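Long-range contacts in exported protein (Bacteroides fragilis, PDB 4JX0), which is of unknown function but binds magnesium and joins an N-terminal BT_3987-like domain to a second domain of the F5/F8 type C family: residues A[65-76]-A[120-130]; A[102-112]-A[138-146]. All coordinates share one frame; numbering follows the deposited sequence.

Both contacts lie in the BT_3987-like N-terminal domain, with centres about 21 Å apart, and their segments alternate along the chain in the order 65-76, 102-112, 120-130, 138-146. Contact 1 is an antiparallel pairing of strands 66-73 and 123-130; contact 2 fastens the loop before strand 110-117, and the start of that strand, to strand 142-150. All four strands belong to one mixed sheet, in which 110-117 and 123-130 are neighbours, with T129 and T111 bonded through their backbones. L128 touches F112 and M144, and F69 touches I146. They share an apolar interior, away from the five-residue magnesium site in the other domain, although another bound magnesium ion lies about 4 Å from the side chain of T124.

Contact 1: A[65-76]-A[120-130]; sequences NELSFKVKVTKP and GELETTVKLTL
F69 and V126 form the central hydrogen-bonded pair of an antiparallel ladder: F69 N gives its hydrogen to V126 O at 2.9 Å (172°), and V126 N returns a bond to F69 O at 3.0 Å. L67 with L128 and V71 with T124 repeat this reciprocal pair of hydrogen bonds. Single bonds extend the ladder at both ends, from L130 N to N65 O at 2.8 Å and from V73 N to L122 O. The alternate residues direct their backbone N-H and C=O to the neighbouring strands: K70, K72 and, just past the ladder, T74 bond to G41, Y39 and L37 of strand 36-41, while K127 and T129 bond to E113 and T111 of strand 110-117. On the face bearing E66, S68, K70 and K72, charges pair diagonally. K127 NZ reaches E66 OE2 at 3.3 Å, a weak bond within a salt bridge, and has a stronger partner in E113. K70, bent at its third torsion (78°), lays its CD and CE over the carboxylate of E123, with NZ 3.9 Å from E123 OE2 in a long salt bridge. The other face is mostly apolar; its one hydroxyl, T124 OG1, has a weak hydrogen bond to V116 O, and a bound magnesium ion lies about 4 Å from the T124 side chain. V71 and V126 cross at about a right angle, CG2 to CG2 at 3.6 Å; V71 sets CG1 anti to its backbone N (chi1 -176°), which leaves CG2 as the branch that meets V126. The F69 ring lies alongside L128, whose CB sits near the ring plane. Y166 meets F69 edge-to-face. Central strands with a charged outer face and a largely apolar inner one are characteristic of a beta-sandwich, consistent with the E-set, immunoglobulin-like class of this domain.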
loop_
_atom_site.group_PDB
_atom_site.type_symbol
_atom_site.label_atom_id
_atom_site.label_comp_id
_atom_site.label_asym_id
_atom_site.label_seq_id
_atom_site.Cartn_x
_atom_site.Cartn_y
_atom_site.Cartn_z
ATOM N N ASN A 65 -8.882 -6.047 -4.872
ATOM C CA ASN A 65 -10.076 -5.216 -5.009
ATOM C C ASN A 65 -11.282 -5.838 -4.267
ATOM O O ASN A 65 -12.383 -5.300 -4.353
ATOM C CB ASN A 65 -10.412 -5.013 -6.489
ATOM C CG ASN A 65 -10.789 -6.285 -7.213
ATOM O OD1 ASN A 65 -10.234 -7.360 -6.946
ATOM N ND2 ASN A 65 -11.701 -6.195 -8.172
ATOM N N GLU A 66 -11.067 -6.964 -3.552
ATOM C CA GLU A 66 -12.079 -7.685 -2.787
ATOM C C GLU A 66 -11.755 -7.630 -1.297
ATOM O O GLU A 66 -10.599 -7.817 -0.924
ATOM C CB GLU A 66 -12.134 -9.146 -3.246
ATOM C CG GLU A 66 -12.580 -9.318 -4.686
ATOM C CD GLU A 66 -12.501 -10.743 -5.192
ATOM O OE1 GLU A 66 -11.368 -11.260 -5.329
ATOM O OE2 GLU A 66 -13.568 -11.336 -5.477
ATOM N N LEU A 67 -12.776 -7.394 -0.449
ATOM C CA LEU A 67 -12.642 -7.351 1.004
ATOM C C LEU A 67 -13.521 -8.430 1.580
ATOM O O LEU A 67 -14.738 -8.350 1.431
ATOM C CB LEU A 67 -13.052 -5.979 1.533
ATOM C CG LEU A 67 -11.944 -4.955 1.634
ATOM C CD1 LEU A 67 -12.516 -3.554 1.596
ATOM C CD2 LEU A 67 -11.127 -5.166 2.914
ATOM N N SER A 68 -12.921 -9.462 2.188
ATOM C CA SER A 68 -13.669 -10.571 2.779
ATOM C C SER A 68 -13.829 -10.333 4.284
ATOM O O SER A 68 -12.835 -10.115 4.972
ATOM C CB SER A 68 -12.959 -11.889 2.506
ATOM O OG SER A 68 -13.806 -12.985 2.804
ATOM N N PHE A 69 -15.086 -10.329 4.780
ATOM C CA PHE A 69 -15.415 -10.108 6.189
ATOM C C PHE A 69 -15.955 -11.374 6.819
ATOM O O PHE A 69 -16.856 -11.983 6.252
ATOM C CB PHE A 69 -16.472 -9.006 6.316
ATOM C CG PHE A 69 -16.018 -7.660 5.826
ATOM C CD1 PHE A 69 -15.324 -6.798 6.665
ATOM C CD2 PHE A 69 -16.268 -7.259 4.526
ATOM C CE1 PHE A 69 -14.893 -5.561 6.211
ATOM C CE2 PHE A 69 -15.847 -6.009 4.078
ATOM C CZ PHE A 69 -15.151 -5.175 4.920
ATOM N N LYS A 70 -15.449 -11.743 8.003
ATOM C CA LYS A 70 -15.910 -12.927 8.735
ATOM C C LYS A 70 -17.197 -12.595 9.489
ATOM O O LYS A 70 -17.266 -11.538 10.122
ATOM C CB LYS A 70 -14.823 -13.387 9.716
ATOM C CG LYS A 70 -15.050 -14.772 10.296
ATOM C CD LYS A 70 -13.763 -15.378 10.881
ATOM C CE LYS A 70 -13.403 -14.813 12.233
ATOM N NZ LYS A 70 -12.119 -15.365 12.739
ATOM N N VAL A 71 -18.214 -13.464 9.415
ATOM C CA VAL A 71 -19.483 -13.257 10.117
ATOM C C VAL A 71 -19.660 -14.409 11.082
ATOM O O VAL A 71 -19.785 -15.544 10.634
ATOM C CB VAL A 71 -20.686 -13.130 9.158
ATOM C CG1 VAL A 71 -21.966 -12.818 9.935
ATOM C CG2 VAL A 71 -20.429 -12.076 8.085
ATOM N N LYS A 72 -19.669 -14.127 12.396
ATOM C CA LYS A 72 -19.801 -15.147 13.434
ATOM C C LYS A 72 -21.223 -15.191 14.028
ATOM O O LYS A 72 -21.942 -14.199 13.992
ATOM C CB LYS A 72 -18.793 -14.864 14.569
ATOM C CG LYS A 72 -17.329 -14.876 14.140
ATOM C CD LYS A 72 -16.375 -14.398 15.238
ATOM C CE LYS A 72 -16.111 -15.439 16.293
ATOM N NZ LYS A 72 -15.148 -14.954 17.318
ATOM N N VAL A 73 -21.601 -16.351 14.589
ATOM C CA VAL A 73 -22.843 -16.569 15.335
ATOM C C VAL A 73 -22.391 -17.150 16.685
ATOM O O VAL A 73 -21.433 -17.929 16.718
ATOM C CB VAL A 73 -23.907 -17.428 14.599
ATOM C CG1 VAL A 73 -23.411 -18.835 14.322
ATOM C CG2 VAL A 73 -25.228 -17.456 15.365
ATOM N N THR A 74 -23.008 -16.719 17.792
ATOM C CA THR A 74 -22.554 -17.106 19.132
ATOM C C THR A 74 -22.723 -18.601 19.463
ATOM O O THR A 74 -21.959 -19.123 20.276
ATOM C CB THR A 74 -23.259 -16.259 20.182
ATOM O OG1 THR A 74 -24.666 -16.328 19.970
ATOM C CG2 THR A 74 -22.800 -14.816 20.144
ATOM N N LYS A 75 -23.706 -19.275 18.856
ATOM C CA LYS A 75 -24.006 -20.684 19.122
ATOM C C LYS A 75 -24.550 -21.319 17.845
ATOM O O LYS A 75 -25.192 -20.606 17.079
ATOM C CB LYS A 75 -25.048 -20.744 20.264
ATOM C CG LYS A 75 -25.347 -22.130 20.807
ATOM C CD LYS A 75 -25.961 -22.108 22.219
ATOM C CE LYS A 75 -27.143 -21.181 22.393
ATOM N NZ LYS A 75 -27.941 -21.509 23.611
ATOM N N PRO A 76 -24.342 -22.620 17.551
ATOM C CA PRO A 76 -24.897 -23.173 16.305
ATOM C C PRO A 76 -26.412 -23.062 16.286
ATOM O O PRO A 76 -27.061 -23.322 17.303
ATOM C CB PRO A 76 -24.420 -24.625 16.316
ATOM C CG PRO A 76 -23.263 -24.643 17.243
ATOM C CD PRO A 76 -23.607 -23.655 18.303
ATOM N N GLY A 120 -25.668 -25.389 11.924
ATOM C CA GLY A 120 -24.575 -26.062 12.611
ATOM C C GLY A 120 -23.263 -25.308 12.569
ATOM O O GLY A 120 -22.420 -25.510 13.447
ATOM N N GLU A 121 -23.053 -24.466 11.530
ATOM C CA GLU A 121 -21.828 -23.675 11.397
ATOM C C GLU A 121 -21.811 -22.516 12.382
ATOM O O GLU A 121 -22.869 -22.072 12.838
ATOM C CB GLU A 121 -21.682 -23.099 9.978
ATOM C CG GLU A 121 -21.518 -24.124 8.875
ATOM C CD GLU A 121 -21.125 -23.502 7.550
ATOM O OE1 GLU A 121 -21.735 -22.477 7.173
ATOM O OE2 GLU A 121 -20.206 -24.038 6.890
ATOM N N LEU A 122 -20.600 -22.020 12.683
ATOM C CA LEU A 122 -20.371 -20.869 13.557
ATOM C C LEU A 122 -19.843 -19.650 12.779
ATOM O O LEU A 122 -19.848 -18.552 13.335
ATOM C CB LEU A 122 -19.378 -21.225 14.676
ATOM C CG LEU A 122 -19.903 -22.117 15.798
ATOM C CD1 LEU A 122 -18.762 -22.596 16.662
ATOM C CD2 LEU A 122 -20.934 -21.393 16.665
ATOM N N GLU A 123 -19.351 -19.829 11.531
ATOM C CA GLU A 123 -18.791 -18.730 10.747
ATOM C C GLU A 123 -19.142 -18.834 9.271
ATOM O O GLU A 123 -19.460 -19.909 8.765
ATOM C CB GLU A 123 -17.251 -18.697 10.861
ATOM C CG GLU A 123 -16.687 -18.735 12.275
ATOM C CD GLU A 123 -15.175 -18.617 12.379
ATOM O OE1 GLU A 123 -14.475 -18.996 11.411
ATOM O OE2 GLU A 123 -14.685 -18.182 13.447
ATOM N N THR A 124 -19.051 -17.699 8.582
ATOM C CA THR A 124 -19.205 -17.589 7.128
ATOM C C THR A 124 -18.452 -16.311 6.700
ATOM O O THR A 124 -17.841 -15.648 7.547
ATOM C CB THR A 124 -20.688 -17.630 6.686
ATOM O OG1 THR A 124 -20.743 -17.967 5.303
ATOM C CG2 THR A 124 -21.421 -16.319 6.906
ATOM N N THR A 125 -18.473 -15.989 5.404
ATOM C CA THR A 125 -17.832 -14.780 4.896
ATOM C C THR A 125 -18.784 -14.053 3.961
ATOM O O THR A 125 -19.580 -14.686 3.261
ATOM C CB THR A 125 -16.480 -15.076 4.180
ATOM O OG1 THR A 125 -16.669 -16.052 3.160
ATOM C CG2 THR A 125 -15.394 -15.538 5.130
ATOM N N VAL A 126 -18.669 -12.719 3.942
ATOM C CA VAL A 126 -19.428 -11.827 3.072
ATOM C C VAL A 126 -18.381 -10.962 2.367
ATOM O O VAL A 126 -17.403 -10.564 3.000
ATOM C CB VAL A 126 -20.513 -11.022 3.816
ATOM C CG1 VAL A 126 -21.623 -11.945 4.294
ATOM C CG2 VAL A 126 -19.937 -10.240 4.983
ATOM N N LYS A 127 -18.521 -10.762 1.053
ATOM C CA LYS A 127 -17.518 -10.070 0.240
ATOM C C LYS A 127 -17.983 -8.699 -0.241
ATOM O O LYS A 127 -19.144 -8.531 -0.601
ATOM C CB LYS A 127 -17.173 -10.940 -0.987
ATOM C CG LYS A 127 -15.696 -10.962 -1.340
ATOM C CD LYS A 127 -15.432 -11.612 -2.703
ATOM C CE LYS A 127 -15.622 -13.115 -2.728
ATOM N NZ LYS A 127 -15.465 -13.671 -4.096
ATOM N N LEU A 128 -17.047 -7.737 -0.276
ATOM C CA LEU A 128 -17.239 -6.393 -0.810
ATOM C C LEU A 128 -16.215 -6.236 -1.892
ATOM O O LEU A 128 -15.025 -6.294 -1.597
ATOM C CB LEU A 128 -17.070 -5.326 0.280
ATOM C CG LEU A 128 -16.899 -3.865 -0.176
ATOM C CD1 LEU A 128 -17.966 -3.439 -1.189
ATOM C CD2 LEU A 128 -16.913 -2.936 1.005
ATOM N N THR A 129 -16.659 -6.082 -3.137
ATOM C CA THR A 129 -15.760 -5.937 -4.273
ATOM C C THR A 129 -15.862 -4.514 -4.823
ATOM O O THR A 129 -16.966 -4.038 -5.100
ATOM C CB THR A 129 -16.079 -6.997 -5.328
ATOM O OG1 THR A 129 -16.094 -8.283 -4.696
ATOM C CG2 THR A 129 -15.086 -6.990 -6.486
ATOM N N LEU A 130 -14.699 -3.850 -4.980
ATOM C CA LEU A 130 -14.584 -2.489 -5.510
ATOM C C LEU A 130 -14.324 -2.566 -7.013
ATOM O O LEU A 130 -13.305 -3.123 -7.414
ATOM C CB LEU A 130 -13.448 -1.727 -4.802
ATOM C CG LEU A 130 -13.780 -1.136 -3.435
ATOM C CD1 LEU A 130 -14.333 -2.180 -2.490
ATOM C CD2 LEU A 130 -12.560 -0.501 -2.826
#

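Contact 2: A[102-112]-A[138-146]; sequences IPLFPSENCTF and NLSGYVMAI
V143 O takes the backbone N-H of F105 at 3.0 Å (162°), the donor standing above the carbonyl plane, while the CA-H of L104 approaches the same oxygen. Two residues before F105, P103 O accepts V143 N at 3.1 Å, nearly in line with its C=O. These two bonds make a single bridge, L104 with V143, and use both polar backbone atoms of V143; on the other side of the strand Y142 and M144 bond to L170 and V168. I102 and V143 meet through I102 CG2 and V143 CG1. Y142 crosses F105 at about a right angle, CB to CB at 3.9 Å, with the Y142 CB near the plane of the F105 ring at its edge. The ring edge of Y142 faces L104 O, and its OH accepts N138 N at 3.0 Å, tying the tyrosine back to the type I turn 138-141. F105, with CG anti to the backbone N (chi1 -177°), runs alongside selenomethionine M144. The selenium lies 3.9 Å from F105 CD2, obliquely to the ring, in a Met-aromatic contact; bent at its third torsion (-77°), M144 also brings SE to 3.7 Å from C110 SG. Farther along, I146 CG2 meets the edge of the F112 ring, 3.6 Å from F112 CZ. L128 of strand 123-130 also packs against C110, F112 and M144. The chemistry divides in two: backbone bonds fix the position of the 103-105 loop beside V143, whereas between strand 110-112 and 142-146 the contacts are weakly directional ones of sulfur, selenium, aromatic and aliphatic groups.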
loop_
_atom_site.group_PDB
_atom_site.type_symbol
_atom_site.label_atom_id
_atom_site.label_comp_id
_atom_site.label_asym_id
_atom_site.label_seq_id
_atom_site.Cartn_x
_atom_site.Cartn_y
_atom_site.Cartn_z
ATOM N N ILE A 102 -14.305 14.510 3.457
ATOM C CA ILE A 102 -13.868 13.480 2.512
ATOM C C ILE A 102 -15.127 12.947 1.826
ATOM O O ILE A 102 -16.107 12.652 2.511
ATOM C CB ILE A 102 -13.044 12.392 3.253
ATOM C CG1 ILE A 102 -11.633 12.932 3.542
ATOM C CG2 ILE A 102 -12.950 11.091 2.455
ATOM C CD1 ILE A 102 -11.024 12.436 4.753
ATOM N N PRO A 103 -15.152 12.857 0.481
ATOM C CA PRO A 103 -16.377 12.406 -0.200
ATOM C C PRO A 103 -16.693 10.937 0.024
ATOM O O PRO A 103 -15.819 10.149 0.371
ATOM C CB PRO A 103 -16.079 12.671 -1.676
ATOM C CG PRO A 103 -14.607 12.599 -1.769
ATOM C CD PRO A 103 -14.104 13.207 -0.494
ATOM N N LEU A 104 -17.958 10.574 -0.170
ATOM C CA LEU A 104 -18.378 9.187 -0.003
ATOM C C LEU A 104 -17.966 8.383 -1.211
ATOM O O LEU A 104 -18.046 8.888 -2.334
ATOM C CB LEU A 104 -19.897 9.070 0.200
ATOM C CG LEU A 104 -20.439 9.613 1.515
ATOM C CD1 LEU A 104 -21.932 9.812 1.433
ATOM C CD2 LEU A 104 -20.086 8.701 2.677
ATOM N N PHE A 105 -17.520 7.134 -0.988
ATOM C CA PHE A 105 -17.158 6.241 -2.085
ATOM C C PHE A 105 -18.449 5.899 -2.835
ATOM O O PHE A 105 -19.392 5.455 -2.183
ATOM C CB PHE A 105 -16.480 4.977 -1.551
ATOM C CG PHE A 105 -16.011 4.035 -2.624
ATOM C CD1 PHE A 105 -14.792 4.232 -3.260
ATOM C CD2 PHE A 105 -16.788 2.949 -3.002
ATOM C CE1 PHE A 105 -14.361 3.361 -4.259
ATOM C CE2 PHE A 105 -16.351 2.067 -3.989
ATOM C CZ PHE A 105 -15.142 2.282 -4.614
ATOM N N PRO A 106 -18.570 6.167 -4.156
ATOM C CA PRO A 106 -19.850 5.898 -4.843
ATOM C C PRO A 106 -20.383 4.471 -4.649
ATOM O O PRO A 106 -19.616 3.516 -4.694
ATOM C CB PRO A 106 -19.534 6.173 -6.321
ATOM C CG PRO A 106 -18.073 6.397 -6.396
ATOM C CD PRO A 106 -17.578 6.771 -5.068
ATOM N N SER A 107 -21.701 4.344 -4.428
ATOM C CA SER A 107 -22.386 3.057 -4.218
ATOM C C SER A 107 -22.313 2.166 -5.448
ATOM O O SER A 107 -22.208 0.952 -5.310
ATOM C CB SER A 107 -23.854 3.285 -3.865
ATOM O OG SER A 107 -24.011 4.194 -2.787
ATOM N N GLU A 108 -22.388 2.762 -6.646
ATOM C CA GLU A 108 -22.302 2.030 -7.917
ATOM C C GLU A 108 -20.966 1.266 -8.064
ATOM O O GLU A 108 -20.942 0.205 -8.693
ATOM C CB GLU A 108 -22.523 2.958 -9.138
ATOM C CG GLU A 108 -21.583 4.149 -9.270
ATOM C CD GLU A 108 -22.143 5.478 -8.795
ATOM O OE1 GLU A 108 -22.727 5.519 -7.686
ATOM O OE2 GLU A 108 -21.963 6.488 -9.515
ATOM N N ASN A 109 -19.883 1.762 -7.438
ATOM C CA ASN A 109 -18.573 1.112 -7.480
ATOM C C ASN A 109 -18.432 -0.043 -6.429
ATOM O O ASN A 109 -17.383 -0.667 -6.398
ATOM C CB ASN A 109 -17.466 2.167 -7.303
ATOM C CG ASN A 109 -17.392 3.124 -8.470
ATOM O OD1 ASN A 109 -18.107 4.118 -8.533
ATOM N ND2 ASN A 109 -16.609 2.791 -9.476
ATOM N N CYS A 110 -19.471 -0.349 -5.607
ATOM C CA CYS A 110 -19.476 -1.458 -4.633
ATOM C C CYS A 110 -20.287 -2.629 -5.175
ATOM O O CYS A 110 -21.358 -2.417 -5.743
ATOM C CB CYS A 110 -20.050 -1.021 -3.285
ATOM S SG CYS A 110 -19.166 0.346 -2.504
ATOM N N THR A 111 -19.834 -3.857 -4.922
ATOM C CA THR A 111 -20.571 -5.073 -5.264
ATOM C C THR A 111 -20.503 -5.987 -4.038
ATOM O O THR A 111 -19.417 -6.427 -3.657
ATOM C CB THR A 111 -20.042 -5.701 -6.550
ATOM O OG1 THR A 111 -20.126 -4.732 -7.597
ATOM C CG2 THR A 111 -20.817 -6.951 -6.942
ATOM N N PHE A 112 -21.661 -6.221 -3.397
ATOM C CA PHE A 112 -21.765 -7.026 -2.185
ATOM C C PHE A 112 -22.206 -8.454 -2.486
ATOM O O PHE A 112 -23.279 -8.658 -3.049
ATOM C CB PHE A 112 -22.744 -6.386 -1.203
ATOM C CG PHE A 112 -22.261 -5.062 -0.677
ATOM C CD1 PHE A 112 -21.337 -5.004 0.350
ATOM C CD2 PHE A 112 -22.743 -3.870 -1.201
ATOM C CE1 PHE A 112 -20.922 -3.781 0.865
ATOM C CE2 PHE A 112 -22.323 -2.646 -0.688
ATOM C CZ PHE A 112 -21.408 -2.610 0.334
ATOM N N ASN A 138 -10.183 11.660 -6.633
ATOM C CA ASN A 138 -10.192 12.650 -5.555
ATOM C C ASN A 138 -9.018 12.366 -4.617
ATOM O O ASN A 138 -8.977 11.288 -4.030
ATOM C CB ASN A 138 -11.516 12.610 -4.823
ATOM C CG ASN A 138 -11.683 13.770 -3.901
ATOM O OD1 ASN A 138 -11.517 13.644 -2.686
ATOM N ND2 ASN A 138 -11.946 14.939 -4.462
ATOM N N LEU A 139 -8.047 13.297 -4.508
ATOM C CA LEU A 139 -6.829 13.088 -3.698
ATOM C C LEU A 139 -7.099 12.975 -2.197
ATOM O O LEU A 139 -6.367 12.249 -1.513
ATOM C CB LEU A 139 -5.804 14.196 -3.935
ATOM C CG LEU A 139 -5.243 14.303 -5.353
ATOM C CD1 LEU A 139 -4.414 15.568 -5.510
ATOM C CD2 LEU A 139 -4.391 13.093 -5.709
ATOM N N SER A 140 -8.172 13.641 -1.702
ATOM C CA SER A 140 -8.599 13.567 -0.294
ATOM C C SER A 140 -8.967 12.123 0.110
ATOM O O SER A 140 -8.976 11.796 1.300
ATOM C CB SER A 140 -9.799 14.480 -0.037
ATOM O OG SER A 140 -9.813 15.606 -0.900
ATOM N N GLY A 141 -9.289 11.303 -0.887
ATOM C CA GLY A 141 -9.651 9.913 -0.715
ATOM C C GLY A 141 -11.150 9.791 -0.737
ATOM O O GLY A 141 -11.860 10.737 -1.090
ATOM N N TYR A 142 -11.630 8.611 -0.385
ATOM C CA TYR A 142 -13.047 8.303 -0.280
ATOM C C TYR A 142 -13.255 7.555 1.006
ATOM O O TYR A 142 -12.320 6.937 1.512
ATOM C CB TYR A 142 -13.539 7.486 -1.487
ATOM C CG TYR A 142 -13.354 8.187 -2.812
ATOM C CD1 TYR A 142 -12.137 8.151 -3.475
ATOM C CD2 TYR A 142 -14.403 8.869 -3.416
ATOM C CE1 TYR A 142 -11.953 8.804 -4.687
ATOM C CE2 TYR A 142 -14.238 9.516 -4.636
ATOM C CZ TYR A 142 -13.008 9.481 -5.270
ATOM O OH TYR A 142 -12.793 10.111 -6.472
ATOM N N VAL A 143 -14.469 7.599 1.532
ATOM C CA VAL A 143 -14.792 6.931 2.784
ATOM C C VAL A 143 -16.133 6.246 2.658
ATOM O O VAL A 143 -16.996 6.704 1.909
ATOM C CB VAL A 143 -14.760 7.935 3.965
ATOM C CG1 VAL A 143 -15.911 8.935 3.901
ATOM C CG2 VAL A 143 -14.750 7.209 5.300
HETATM N N MSE A 144 -16.310 5.143 3.370
HETATM C CA MSE A 144 -17.597 4.469 3.356
HETATM C C MSE A 144 -17.808 3.629 4.593
HETATM O O MSE A 144 -16.848 3.144 5.203
HETATM C CB MSE A 144 -17.766 3.597 2.117
HETATM C CG MSE A 144 -16.740 2.494 1.982
HETATM SE SE MSE A 144 -17.227 1.312 0.531
HETATM C CE MSE A 144 -18.558 0.350 1.379
ATOM N N ALA A 145 -19.089 3.452 4.939
ATOM C CA ALA A 145 -19.528 2.651 6.071
ATOM C C ALA A 145 -20.458 1.570 5.568
ATOM O O ALA A 145 -21.244 1.808 4.645
ATOM C CB ALA A 145 -20.225 3.529 7.095
ATOM N N ILE A 146 -20.348 0.374 6.156
ATOM C CA ILE A 146 -21.160 -0.788 5.785
ATOM C C ILE A 146 -21.722 -1.437 7.038
ATOM O O ILE A 146 -21.062 -1.404 8.083
ATOM C CB ILE A 146 -20.362 -1.819 4.933
ATOM C CG1 ILE A 146 -18.939 -2.030 5.472
ATOM C CG2 ILE A 146 -20.336 -1.367 3.493
ATOM C CD1 ILE A 146 -18.303 -3.351 5.116
#